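Local atomic coordinates of uncharacterized protein Q64V53_BACFR (Bacteroides fragilis, PDB entry 2RA8), a protein that is of unknown function but joins a WGR domain, a module also found in DNA-binding poly(ADP-ribose) polymerases, to leucine-rich repeats, a scaffold often used for protein binding. Residues A[312-317]-A[333-338]; A[264-269]-A[292-297]; A[276-281]-A[307-312]. All coordinates share one frame; numbering follows the deposited sequence.

Contact 1: A[312-317]-A[333-338]; sequences INMKYN and MKIDVS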
loop_
_atom_site.group_PDB
_atom_site.type_symbol
_atom_site.label_atom_id
_atom_site.label_comp_id
_atom_site.label_asym_id
_atom_site.label_seq_id
_atom_site.Cartn_x
_atom_site.Cartn_y
_atom_site.Cartn_z
ATOM N N ILE A 312 17.275 15.348 2.977
ATOM C CA ILE A 312 16.163 16.278 2.947
ATOM C C ILE A 312 15.036 15.492 2.339
ATOM O O ILE A 312 15.075 15.155 1.154
ATOM C CB ILE A 312 16.459 17.516 2.086
ATOM C CG1 ILE A 312 17.673 18.273 2.651
ATOM C CG2 ILE A 312 15.239 18.428 2.068
ATOM C CD1 ILE A 312 18.008 19.562 1.887
ATOM N N ASN A 313 14.042 15.165 3.160
ATOM C CA ASN A 313 12.895 14.391 2.717
ATOM C C ASN A 313 11.785 15.264 2.192
ATOM O O ASN A 313 11.196 16.049 2.932
ATOM C CB ASN A 313 12.367 13.517 3.868
ATOM C CG ASN A 313 11.260 12.576 3.427
ATOM O OD1 ASN A 313 11.227 12.137 2.278
ATOM N ND2 ASN A 313 10.356 12.246 4.347
HETATM N N MSE A 314 11.499 15.128 0.901
HETATM C CA MSE A 314 10.438 15.892 0.252
HETATM C C MSE A 314 9.490 14.942 -0.443
HETATM O O MSE A 314 8.838 15.292 -1.427
HETATM C CB MSE A 314 11.038 16.872 -0.760
HETATM C CG MSE A 314 11.964 17.914 -0.123
HETATM SE SE MSE A 314 12.750 19.177 -1.383
HETATM C CE MSE A 314 14.409 18.271 -1.751
ATOM N N LYS A 315 9.420 13.721 0.080
ATOM C CA LYS A 315 8.553 12.684 -0.469
ATOM C C LYS A 315 7.127 13.161 -0.399
ATOM O O LYS A 315 6.625 13.479 0.672
ATOM C CB LYS A 315 8.752 11.395 0.321
ATOM C CG LYS A 315 8.127 10.154 -0.285
ATOM C CD LYS A 315 8.760 8.912 0.331
ATOM C CE LYS A 315 7.850 7.699 0.236
ATOM N NZ LYS A 315 7.433 7.426 -1.162
ATOM N N TYR A 316 6.473 13.189 -1.560
ATOM C CA TYR A 316 5.104 13.688 -1.747
ATOM C C TYR A 316 5.227 15.191 -1.754
ATOM O O TYR A 316 5.417 15.829 -0.709
ATOM C CB TYR A 316 4.119 13.248 -0.648
ATOM C CG TYR A 316 2.693 13.711 -0.935
ATOM C CD1 TYR A 316 2.273 14.997 -0.582
ATOM C CD2 TYR A 316 1.803 12.909 -1.657
ATOM C CE1 TYR A 316 1.016 15.477 -0.946
ATOM C CE2 TYR A 316 0.534 13.388 -2.029
ATOM C CZ TYR A 316 0.157 14.672 -1.670
ATOM O OH TYR A 316 -1.071 15.176 -2.041
ATOM N N ASN A 317 5.128 15.764 -2.948
ATOM C CA ASN A 317 5.279 17.202 -3.127
ATOM C C ASN A 317 4.581 17.686 -4.378
ATOM O O ASN A 317 3.895 16.927 -5.062
ATOM C CB ASN A 317 6.769 17.534 -3.241
ATOM C CG ASN A 317 7.422 16.859 -4.439
ATOM O OD1 ASN A 317 7.081 17.147 -5.588
ATOM N ND2 ASN A 317 8.355 15.950 -4.178
HETATM N N MSE A 333 23.603 16.540 -0.989
HETATM C CA MSE A 333 23.219 15.381 -0.191
HETATM C C MSE A 333 22.031 14.640 -0.737
HETATM O O MSE A 333 21.398 15.058 -1.708
HETATM C CB MSE A 333 22.929 15.795 1.258
HETATM C CG MSE A 333 21.531 16.348 1.509
HETATM SE SE MSE A 333 21.081 17.918 0.479
HETATM C CE MSE A 333 22.162 19.206 1.427
ATOM N N LYS A 334 21.727 13.517 -0.105
ATOM C CA LYS A 334 20.609 12.690 -0.513
ATOM C C LYS A 334 19.317 13.429 -0.300
ATOM O O LYS A 334 19.140 14.098 0.720
ATOM C CB LYS A 334 20.606 11.397 0.308
ATOM C CG LYS A 334 19.477 10.431 -0.012
ATOM C CD LYS A 334 19.594 9.160 0.824
ATOM C CE LYS A 334 18.522 8.145 0.456
ATOM N NZ LYS A 334 17.150 8.675 0.672
ATOM N N ILE A 335 18.414 13.336 -1.272
ATOM C CA ILE A 335 17.108 13.969 -1.152
ATOM C C ILE A 335 16.083 13.068 -1.769
ATOM O O ILE A 335 16.389 12.285 -2.671
ATOM C CB ILE A 335 17.037 15.352 -1.861
ATOM C CG1 ILE A 335 17.275 15.191 -3.365
ATOM C CG2 ILE A 335 18.059 16.309 -1.247
ATOM C CD1 ILE A 335 16.981 16.449 -4.172
ATOM N N ASP A 336 14.856 13.149 -1.272
ATOM C CA ASP A 336 13.781 12.342 -1.810
ATOM C C ASP A 336 12.711 13.275 -2.317
ATOM O O ASP A 336 11.981 13.892 -1.536
ATOM C CB ASP A 336 13.191 11.425 -0.739
ATOM C CG ASP A 336 12.249 10.389 -1.325
ATOM O OD1 ASP A 336 11.568 10.708 -2.323
ATOM O OD2 ASP A 336 12.183 9.263 -0.778
ATOM N N VAL A 337 12.616 13.393 -3.634
ATOM C CA VAL A 337 11.617 14.265 -4.234
ATOM C C VAL A 337 10.557 13.452 -4.930
ATOM O O VAL A 337 9.799 13.973 -5.742
ATOM C CB VAL A 337 12.272 15.251 -5.231
ATOM C CG1 VAL A 337 12.982 16.354 -4.471
ATOM C CG2 VAL A 337 13.273 14.516 -6.112
ATOM N N SER A 338 10.489 12.169 -4.583
ATOM C CA SER A 338 9.531 11.237 -5.175
ATOM C C SER A 338 8.102 11.569 -4.851
ATOM O O SER A 338 7.825 12.419 -4.009
ATOM C CB SER A 338 9.818 9.801 -4.700
ATOM O OG SER A 338 9.371 9.595 -3.366
HETATM O O HOH W 1 11.470 9.467 2.139
#

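Contact 2: A[264-269]-A[292-297]; sequences EQNVVV and TDEGAR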
loop_
_atom_site.group_PDB
_atom_site.type_symbol
_atom_site.label_atom_id
_atom_site.label_comp_id
_atom_site.label_asym_id
_atom_site.label_seq_id
_atom_site.Cartn_x
_atom_site.Cartn_y
_atom_site.Cartn_z
ATOM N N GLU A 264 0.532 24.674 4.139
ATOM C CA GLU A 264 1.541 25.724 4.042
ATOM C C GLU A 264 2.899 25.117 4.288
ATOM O O GLU A 264 3.625 25.516 5.201
ATOM C CB GLU A 264 1.266 26.825 5.067
ATOM C CG GLU A 264 -0.072 27.527 4.857
ATOM C CD GLU A 264 -0.313 28.648 5.855
ATOM O OE1 GLU A 264 0.475 29.618 5.866
ATOM O OE2 GLU A 264 -1.290 28.560 6.629
ATOM N N GLN A 265 3.255 24.146 3.456
ATOM C CA GLN A 265 4.533 23.459 3.595
ATOM C C GLN A 265 5.730 24.345 3.310
ATOM O O GLN A 265 6.802 24.152 3.899
ATOM C CB GLN A 265 4.580 22.226 2.676
ATOM C CG GLN A 265 5.739 21.271 2.975
ATOM C CD GLN A 265 5.643 20.660 4.370
ATOM O OE1 GLN A 265 6.578 20.756 5.172
ATOM N NE2 GLN A 265 4.507 20.031 4.663
ATOM N N ASN A 266 5.562 25.327 2.422
ATOM C CA ASN A 266 6.671 26.210 2.078
ATOM C C ASN A 266 7.126 27.011 3.268
ATOM O O ASN A 266 8.311 27.330 3.396
ATOM C CB ASN A 266 6.287 27.187 0.948
ATOM C CG ASN A 266 5.849 26.484 -0.332
ATOM O OD1 ASN A 266 6.343 25.400 -0.679
ATOM N ND2 ASN A 266 4.930 27.112 -1.054
ATOM N N VAL A 267 6.187 27.341 4.151
ATOM C CA VAL A 267 6.512 28.131 5.333
ATOM C C VAL A 267 7.474 27.379 6.215
ATOM O O VAL A 267 8.381 27.975 6.819
ATOM C CB VAL A 267 5.252 28.458 6.158
ATOM C CG1 VAL A 267 5.573 29.543 7.172
ATOM C CG2 VAL A 267 4.120 28.901 5.243
ATOM N N VAL A 268 7.284 26.061 6.289
ATOM C CA VAL A 268 8.134 25.197 7.108
ATOM C C VAL A 268 9.570 25.303 6.664
ATOM O O VAL A 268 10.496 25.253 7.483
ATOM C CB VAL A 268 7.638 23.712 7.050
ATOM C CG1 VAL A 268 8.531 22.805 7.888
ATOM C CG2 VAL A 268 6.195 23.631 7.549
ATOM N N VAL A 269 9.774 25.471 5.363
ATOM C CA VAL A 269 11.121 25.610 4.838
ATOM C C VAL A 269 11.752 26.844 5.443
ATOM O O VAL A 269 12.920 26.835 5.829
ATOM C CB VAL A 269 11.112 25.744 3.299
ATOM C CG1 VAL A 269 12.537 25.917 2.776
ATOM C CG2 VAL A 269 10.453 24.526 2.677
ATOM N N THR A 292 5.834 23.487 -2.898
ATOM C CA THR A 292 5.941 23.911 -4.293
ATOM C C THR A 292 7.313 24.431 -4.617
ATOM O O THR A 292 8.177 24.530 -3.744
ATOM C CB THR A 292 4.923 25.014 -4.618
ATOM O OG1 THR A 292 5.162 26.144 -3.769
ATOM C CG2 THR A 292 3.509 24.509 -4.412
ATOM N N ASP A 293 7.517 24.782 -5.883
ATOM C CA ASP A 293 8.803 25.290 -6.349
ATOM C C ASP A 293 9.302 26.504 -5.610
ATOM O O ASP A 293 10.509 26.711 -5.499
ATOM C CB ASP A 293 8.740 25.611 -7.846
ATOM C CG ASP A 293 8.678 24.363 -8.710
ATOM O OD1 ASP A 293 8.852 23.249 -8.172
ATOM O OD2 ASP A 293 8.463 24.498 -9.932
ATOM N N GLU A 294 8.391 27.334 -5.117
ATOM C CA GLU A 294 8.818 28.517 -4.382
ATOM C C GLU A 294 9.364 28.109 -3.040
ATOM O O GLU A 294 10.111 28.854 -2.404
ATOM C CB GLU A 294 7.666 29.520 -4.228
ATOM C CG GLU A 294 6.320 28.916 -3.907
ATOM C CD GLU A 294 5.206 29.948 -3.964
ATOM O OE1 GLU A 294 4.028 29.565 -3.799
ATOM O OE2 GLU A 294 5.511 31.141 -4.173
ATOM N N GLY A 295 9.002 26.906 -2.611
ATOM C CA GLY A 295 9.500 26.399 -1.348
ATOM C C GLY A 295 10.907 25.874 -1.558
ATOM O O GLY A 295 11.827 26.206 -0.805
ATOM N N ALA A 296 11.077 25.050 -2.590
ATOM C CA ALA A 296 12.384 24.478 -2.914
ATOM C C ALA A 296 13.355 25.576 -3.252
ATOM O O ALA A 296 14.550 25.483 -2.965
ATOM C CB ALA A 296 12.258 23.525 -4.087
ATOM N N ARG A 297 12.829 26.622 -3.877
ATOM C CA ARG A 297 13.604 27.791 -4.278
ATOM C C ARG A 297 14.433 28.304 -3.117
ATOM O O ARG A 297 15.625 28.603 -3.261
ATOM C CB ARG A 297 12.647 28.898 -4.726
ATOM C CG ARG A 297 12.925 29.524 -6.085
ATOM C CD ARG A 297 14.233 30.291 -6.117
ATOM N NE ARG A 297 15.348 29.475 -6.590
ATOM C CZ ARG A 297 15.398 28.901 -7.791
ATOM N NH1 ARG A 297 14.390 29.047 -8.640
ATOM N NH2 ARG A 297 16.463 28.196 -8.153
#

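Contact 3: A[276-281]-A[307-312]; sequences DILPQL and KHLKFI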
loop_
_atom_site.group_PDB
_atom_site.type_symbol
_atom_site.label_atom_id
_atom_site.label_comp_id
_atom_site.label_asym_id
_atom_site.label_seq_id
_atom_site.Cartn_x
_atom_site.Cartn_y
_atom_site.Cartn_z
ATOM N N ASP A 276 17.982 28.247 14.728
ATOM C CA ASP A 276 19.314 28.001 15.251
ATOM C C ASP A 276 19.522 26.518 15.441
ATOM O O ASP A 276 20.622 26.077 15.755
ATOM C CB ASP A 276 19.516 28.750 16.578
ATOM C CG ASP A 276 18.711 28.159 17.721
ATOM O OD1 ASP A 276 17.766 27.384 17.465
ATOM O OD2 ASP A 276 19.027 28.484 18.884
ATOM N N ILE A 277 18.467 25.734 15.236
ATOM C CA ILE A 277 18.569 24.287 15.387
ATOM C C ILE A 277 19.116 23.646 14.126
ATOM O O ILE A 277 19.788 22.615 14.191
ATOM C CB ILE A 277 17.180 23.649 15.757
ATOM C CG1 ILE A 277 17.381 22.217 16.279
ATOM C CG2 ILE A 277 16.255 23.616 14.530
ATOM C CD1 ILE A 277 16.167 21.652 17.017
ATOM N N LEU A 278 18.866 24.269 12.974
ATOM C CA LEU A 278 19.317 23.729 11.683
ATOM C C LEU A 278 20.764 23.259 11.608
ATOM O O LEU A 278 21.046 22.191 11.067
ATOM C CB LEU A 278 19.059 24.749 10.558
ATOM C CG LEU A 278 19.507 24.353 9.138
ATOM C CD1 LEU A 278 18.852 23.043 8.716
ATOM C CD2 LEU A 278 19.137 25.456 8.166
ATOM N N PRO A 279 21.716 24.044 12.141
ATOM C CA PRO A 279 23.115 23.608 12.080
ATOM C C PRO A 279 23.425 22.221 12.622
ATOM O O PRO A 279 24.340 21.558 12.135
ATOM C CB PRO A 279 23.843 24.696 12.857
ATOM C CG PRO A 279 23.048 25.923 12.508
ATOM C CD PRO A 279 21.619 25.426 12.647
ATOM N N GLN A 280 22.672 21.770 13.624
ATOM C CA GLN A 280 22.911 20.455 14.225
ATOM C C GLN A 280 22.170 19.299 13.575
ATOM O O GLN A 280 22.531 18.136 13.772
ATOM C CB GLN A 280 22.518 20.469 15.702
ATOM C CG GLN A 280 21.012 20.462 15.923
ATOM C CD GLN A 280 20.631 20.659 17.375
ATOM O OE1 GLN A 280 21.022 21.646 17.997
ATOM N NE2 GLN A 280 19.857 19.724 17.922
ATOM N N LEU A 281 21.129 19.608 12.807
ATOM C CA LEU A 281 20.319 18.574 12.162
ATOM C C LEU A 281 20.996 17.777 11.092
ATOM O O LEU A 281 21.890 18.259 10.410
ATOM C CB LEU A 281 19.058 19.185 11.550
ATOM C CG LEU A 281 18.041 19.840 12.487
ATOM C CD1 LEU A 281 16.875 20.385 11.668
ATOM C CD2 LEU A 281 17.549 18.816 13.490
ATOM N N LYS A 307 23.882 22.592 3.288
ATOM C CA LYS A 307 24.858 21.664 2.721
ATOM C C LYS A 307 25.465 20.675 3.679
ATOM O O LYS A 307 26.214 19.791 3.270
ATOM C CB LYS A 307 25.983 22.438 2.018
ATOM C CG LYS A 307 26.734 23.425 2.900
ATOM C CD LYS A 307 27.838 24.121 2.114
ATOM C CE LYS A 307 28.656 25.059 2.991
ATOM N NZ LYS A 307 29.746 25.712 2.214
ATOM N N HIS A 308 25.148 20.807 4.959
ATOM C CA HIS A 308 25.676 19.909 5.978
ATOM C C HIS A 308 24.707 18.786 6.278
ATOM O O HIS A 308 25.076 17.791 6.896
ATOM C CB HIS A 308 25.933 20.689 7.257
ATOM C CG HIS A 308 24.684 21.186 7.910
ATOM N ND1 HIS A 308 23.916 20.393 8.738
ATOM C CD2 HIS A 308 24.044 22.375 7.828
ATOM C CE1 HIS A 308 22.858 21.075 9.137
ATOM N NE2 HIS A 308 22.910 22.280 8.597
ATOM N N LEU A 309 23.458 18.948 5.856
ATOM C CA LEU A 309 22.439 17.931 6.094
ATOM C C LEU A 309 22.788 16.658 5.377
ATOM O O LEU A 309 23.497 16.676 4.370
ATOM C CB LEU A 309 21.061 18.416 5.615
ATOM C CG LEU A 309 20.433 19.602 6.354
ATOM C CD1 LEU A 309 19.113 19.985 5.697
ATOM C CD2 LEU A 309 20.203 19.230 7.815
ATOM N N LYS A 310 22.304 15.539 5.904
ATOM C CA LYS A 310 22.553 14.240 5.292
ATOM C C LYS A 310 21.370 13.816 4.458
ATOM O O LYS A 310 21.496 12.975 3.569
ATOM C CB LYS A 310 22.816 13.187 6.373
ATOM C CG LYS A 310 24.192 13.305 7.017
ATOM C CD LYS A 310 24.242 12.784 8.459
ATOM C CE LYS A 310 23.933 11.296 8.581
ATOM N NZ LYS A 310 22.474 10.999 8.505
ATOM N N PHE A 311 20.212 14.416 4.719
ATOM C CA PHE A 311 19.004 14.038 3.997
ATOM C C PHE A 311 17.910 15.067 4.107
ATOM O O PHE A 311 17.655 15.627 5.179
ATOM C CB PHE A 311 18.507 12.675 4.541
ATOM C CG PHE A 311 17.234 12.159 3.906
ATOM C CD1 PHE A 311 17.060 12.161 2.525
ATOM C CD2 PHE A 311 16.235 11.603 4.701
ATOM C CE1 PHE A 311 15.909 11.608 1.949
ATOM C CE2 PHE A 311 15.087 11.052 4.131
ATOM C CZ PHE A 311 14.927 11.055 2.758
ATOM N N ILE A 312 17.275 15.348 2.977
ATOM C CA ILE A 312 16.163 16.278 2.947
ATOM C C ILE A 312 15.036 15.492 2.339
ATOM O O ILE A 312 15.075 15.155 1.154
ATOM C CB ILE A 312 16.459 17.516 2.086
ATOM C CG1 ILE A 312 17.673 18.273 2.651
ATOM C CG2 ILE A 312 15.239 18.428 2.068
ATOM C CD1 ILE A 312 18.008 19.562 1.887
#

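Contact 1: A[312-317]-A[333-338]
Ile312 and Asn313 pair in parallel with Ile335 and Asp336. Ile312 N donates to Lys334 O, Asp336 N answers to Ile312 O (3.2 Å), and Met314 N meets Asp336 O at 2.8 Å. Past the strands, Tyr316 N reaches Ser338 O.

Asn317 extends the polar link. Its ND2 gives one N-H almost straight to Met314 O, near that carbonyl's plane, and the other to Val337 O (2.9 Å), 59° out of its carbonyl plane. OD1 accepts from Ser340 OG and Leu319 N, so the amide is held from both ends. Leu309 to Asn317 matches LxxLxLxxN, with Ile312 and Met314 in place of leucine, so Asn317 is probably the repeat's characteristic asparagine.

On one face the Asn313 and Asp336 side chains run side by side, their amide and carboxylate planes turned 60° apart, bridged by a water that donates to Asn313 OD1 (2.7 Å) and Asp336 OD2. Each closes an Asx turn; Asp336 OD1 takes both Ser338 N and Ser338 OG.

The face of Ile312 and Ile335 is apolar. Selenomethionine Met314 bends at chi3 (-93°), which carries CE to Val337 CG1 (3.6 Å) and Ile335 CB (3.9 Å). Ile312 CD1 touches the SE of selenomethionine Met333.

Helix 321-330 links the strands in a beta-alpha-beta crossover and packs on Ile335 and Val337. Strand 283-285 flanks strand 311-313 on its far side, where Asp285 holds Asn313 ND2.

Contact 2: A[264-269]-A[292-297]
The carboxamide of Asn266 presents its polar edge to Thr292 and one face to the turn that follows. At the edge, OD1 accepts Thr292 N at 3.0 Å, in the carbonyl plane and on a lone pair, while ND2 donates to Thr292 OG1 at 2.9 Å, with the hydroxyl tilted 22° from the amide plane. Over the face lie Gly295 CA, 3.4 Å from OD1, and Glu294 CG, 3.7 Å from ND2. The Glu294 side chain crosses that of Asn266 at about a right angle.

Glycine suits position 295 because, with no side chain there, the amide can rest directly on the backbone. One turn further along the first helix, Val269 CG1 comes to 3.7 Å from Gly295 O. The axes of helix 265-269 and helix 293-297 run parallel within 4°, 8.7 Å apart, and Asn266 CA lies 4.4 Å from Gly295 CA.

Thr292 holds the N-cap position, and its carbonyl oxygen accepts both Gly295 N and Ala296 N. A neutral amide can both give and accept, so Asn266 grips backbone and hydroxyl of one residue at once. This fixes the amide's rotation and ties the start of one helix to the cap of the next without a charged pair.

Contact 3: A[276-281]-A[307-312]
His308 has its CG between the backbone N and the carbonyl carbon (chi1 67°), and chi2 of 83° turns the imidazole to the loop at Leu278-Leu281. Leu309 holds CG anti to its carbonyl carbon (chi1 -66°), beneath the same ring.

The imidazole is sandwiched: Leu309 CG lies 3.9 Å from the ring plane on one face and Pro279 O 3.3 Å from it on the other, both offset toward the rim. Leu281 O stands at the edge, in the plane. A flat ring can fit between a carbonyl and a leucine, and its polarised C-H edge can face carbonyl oxygens.

Beyond the ring, Leu309 CD2 sits against Leu281, 3.2 Å from its O and 3.9 Å from its CB. It also packs on Leu278 CD1 at 4.1 Å, the two side chains crossing at about a right angle. Leu281 and Leu309 appear to hold the same first-leucine position of successive LxxLxL-like segments, consistent with leucines stacked along the core of a solenoid.

Around it, Leu278 also meets Lys305 of helix 303-306, and Leu309 reaches Met284 of strand 283-285. The turn leads from helix 265-274 into that strand, while 307-312 enters strand 311-313, whose Phe311 is backbone-bonded to Glu282 and Met284.

How the contacts relate
From the N terminus, segment 264-269 comes first; 292-297 closes contact 2 some 23 residues later, having passed strand 283-285. Contact 3 opens at 276-281, between those helix starts, and closes at 307-312, so the two loops cross. They tie neighbouring strand-helix units: contact 2 at the helix starts, contact 3 where the chain turns into strands 283-285 and 311-313. Contact 1 follows in series, sharing Ile312 with contact 3, and closes across helix 321-330 to join the last two strands of the parallel sheet. Contacts 1 and 3 touch, as where Phe311 packs on Lys334; contact 2 stays apart, its centre about 13 Å from that of contact 1.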